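Local coordinates for amidohydrolase (Staphylococcus aureus, PDB 3NUR), which probably hydrolyses carbon-nitrogen bonds other than peptide bonds, as a putative amidohydrolase with a metal site in a TIM barrel, at residues L191-V196 with G223-V228. Sequence-based numbering, arbitrary orientation.
With CA (calcium ion), chain B.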
loop_
_atom_site.group_PDB
_atom_site.type_symbol
_atom_site.label_atom_id
_atom_site.label_comp_id
_atom_site.label_asym_id
_atom_site.label_seq_id
_atom_site.Cartn_x
_atom_site.Cartn_y
_atom_site.Cartn_z
ATOM N N LEU A 191 -1.766 -2.647 -1.163
ATOM C CA LEU A 191 -1.854 -2.714 -2.641
ATOM C C LEU A 191 -1.607 -1.294 -3.154
ATOM O O LEU A 191 -2.405 -0.394 -2.894
ATOM C CB LEU A 191 -3.235 -3.225 -3.075
ATOM C CG LEU A 191 -3.414 -3.600 -4.556
ATOM C CD1 LEU A 191 -2.536 -4.819 -4.937
ATOM C CD2 LEU A 191 -4.884 -3.919 -4.840
ATOM N N HIS A 192 -0.472 -1.095 -3.826
ATOM C CA HIS A 192 0.042 0.206 -4.275
ATOM C C HIS A 192 -0.016 0.344 -5.809
ATOM O O HIS A 192 0.170 -0.647 -6.510
ATOM C CB HIS A 192 1.508 0.308 -3.793
ATOM C CG HIS A 192 2.195 1.632 -3.992
ATOM N ND1 HIS A 192 2.612 2.044 -5.234
ATOM C CD2 HIS A 192 2.545 2.567 -3.083
ATOM C CE1 HIS A 192 3.146 3.244 -5.056
ATOM N NE2 HIS A 192 3.138 3.592 -3.779
ATOM N N PRO A 193 -0.154 1.573 -6.348
ATOM C CA PRO A 193 -0.179 1.720 -7.812
ATOM C C PRO A 193 1.180 1.483 -8.488
ATOM O O PRO A 193 2.236 1.508 -7.851
ATOM C CB PRO A 193 -0.637 3.162 -8.012
ATOM C CG PRO A 193 -0.243 3.878 -6.751
ATOM C CD PRO A 193 -0.475 2.857 -5.672
ATOM N N ALA A 194 1.140 1.245 -9.793
ATOM C CA ALA A 194 2.317 1.116 -10.654
ATOM C C ALA A 194 1.866 1.422 -12.097
ATOM O O ALA A 194 0.650 1.438 -12.341
ATOM C CB ALA A 194 2.912 -0.285 -10.554
ATOM N N PRO A 195 2.805 1.668 -13.051
ATOM C CA PRO A 195 2.394 1.997 -14.433
ATOM C C PRO A 195 1.342 1.056 -15.014
ATOM O O PRO A 195 1.434 -0.164 -14.838
ATOM C CB PRO A 195 3.715 1.927 -15.210
ATOM C CG PRO A 195 4.727 2.397 -14.203
ATOM C CD PRO A 195 4.278 1.731 -12.913
ATOM N N VAL A 196 0.336 1.624 -15.687
ATOM C CA VAL A 196 -0.737 0.845 -16.314
ATOM C C VAL A 196 -0.192 0.134 -17.562
ATOM O O VAL A 196 0.840 0.543 -18.119
ATOM C CB VAL A 196 -2.007 1.679 -16.669
ATOM C CG1 VAL A 196 -2.681 2.256 -15.419
ATOM C CG2 VAL A 196 -1.685 2.783 -17.682
ATOM N N GLY A 223 -4.508 8.115 -13.647
ATOM C CA GLY A 223 -4.556 6.767 -14.177
ATOM C C GLY A 223 -4.137 5.606 -13.299
ATOM O O GLY A 223 -4.839 4.590 -13.253
ATOM N N TRP A 224 -2.970 5.698 -12.657
ATOM C CA TRP A 224 -2.564 4.526 -11.891
ATOM C C TRP A 224 -3.333 4.357 -10.588
ATOM O O TRP A 224 -3.362 3.266 -10.027
ATOM C CB TRP A 224 -1.046 4.335 -11.825
ATOM C CG TRP A 224 -0.238 5.307 -11.000
ATOM C CD1 TRP A 224 -0.644 5.999 -9.899
ATOM C CD2 TRP A 224 1.185 5.464 -11.070
ATOM N NE1 TRP A 224 0.431 6.630 -9.310
ATOM C CE2 TRP A 224 1.566 6.319 -10.010
ATOM C CE3 TRP A 224 2.176 4.978 -11.942
ATOM C CZ2 TRP A 224 2.898 6.726 -9.814
ATOM C CZ3 TRP A 224 3.489 5.397 -11.761
ATOM C CH2 TRP A 224 3.844 6.246 -10.699
ATOM N N HIS A 225 -4.023 5.430 -10.169
ATOM C CA HIS A 225 -4.896 5.426 -8.986
ATOM C C HIS A 225 -6.229 4.762 -9.360
ATOM O O HIS A 225 -6.733 3.903 -8.627
ATOM C CB HIS A 225 -5.064 6.863 -8.463
ATOM C CG HIS A 225 -3.741 7.425 -8.032
ATOM N ND1 HIS A 225 -3.078 6.927 -6.929
ATOM C CD2 HIS A 225 -2.956 8.356 -8.632
ATOM C CE1 HIS A 225 -1.925 7.590 -6.868
ATOM N NE2 HIS A 225 -1.813 8.469 -7.866
ATOM N N ILE A 226 -6.778 5.122 -10.537
ATOM C CA ILE A 226 -7.986 4.480 -11.063
ATOM C C ILE A 226 -7.712 2.973 -11.144
ATOM O O ILE A 226 -8.520 2.162 -10.672
ATOM C CB ILE A 226 -8.303 5.050 -12.475
ATOM C CG1 ILE A 226 -8.772 6.515 -12.398
ATOM C CG2 ILE A 226 -9.274 4.144 -13.250
ATOM C CD1 ILE A 226 -10.241 6.778 -11.811
ATOM N N ASP A 227 -6.532 2.617 -11.698
ATOM C CA ASP A 227 -6.132 1.224 -11.865
ATOM C C ASP A 227 -6.105 0.409 -10.555
ATOM O O ASP A 227 -6.702 -0.679 -10.485
ATOM C CB ASP A 227 -4.799 1.180 -12.604
ATOM C CG ASP A 227 -4.340 -0.202 -12.947
ATOM O OD1 ASP A 227 -4.538 -0.616 -14.110
ATOM O OD2 ASP A 227 -3.693 -0.843 -12.082
ATOM N N VAL A 228 -5.441 0.934 -9.509
ATOM C CA VAL A 228 -5.359 0.199 -8.239
ATOM C C VAL A 228 -6.720 0.036 -7.539
ATOM O O VAL A 228 -6.962 -1.010 -6.937
ATOM C CB VAL A 228 -4.195 0.671 -7.342
ATOM C CG1 VAL A 228 -4.386 2.107 -6.930
ATOM C CG2 VAL A 228 -4.010 -0.238 -6.128
HETATM CA CA CA B . 3.916 5.512 -2.700
HETATM O O HOH W 1 -1.851 0.868 -10.439
HETATM O O HOH W 2 2.658 6.810 -3.922
HETATM O O HOH W 3 5.251 5.634 -4.516
#
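Trp224 turns its CG into the cleft between its own backbone N and carbonyl carbon (chi1 70°), which brings the indole against Pro193 and the chain that follows it, while Val228 sends CG2 anti to its backbone N, to Leu191, and CG1 to Pro193. Pro193 CB lies over one face of the indole's five-membered ring, 3.7 Å from its centroid, a CH-pi contact, and the two side chains cross at about a right angle. Further along, the six-membered ring runs beside Pro195, with CD of Pro195 3.9 Å from Trp224 CZ3. On the Leu191 side of Pro193, the two methyls of Val228 divide their contacts, CG1 packing on Pro193 CB and CG2 reaching Leu191 CG at 3.8 Å. At the far end Val196 and Asp227 run alongside each other in opposite senses, Val196 CG1 3.7 Å from Asp227 CB.

No direct hydrogen bond joins the segments; a water bridges them instead. It accepts from Ala194 N at 3.1 Å and is placed to donate to Trp224 O and Asp227 OD2. Asp227 OD2 also forms a salt bridge with Arg164, which should help to fix the carboxylate.

The CA-CB bond of His192 leads away from the helix, and NE2 binds the calcium ion at 2.3 Å. Its ND1 donates to Pro193 O over 2.7 Å, nearly in the imidazole plane and on a carbonyl lone pair, fixing the ring's rotation. Two waters, Glu28, His30 and Asp316 complete the coordination. In this chain the packing joins the loop after strand 189-192 to the start of helix 223-237; the metal-binding histidine at the C-terminal end of that strand is typical of amidohydrolase-superfamily TIM barrels.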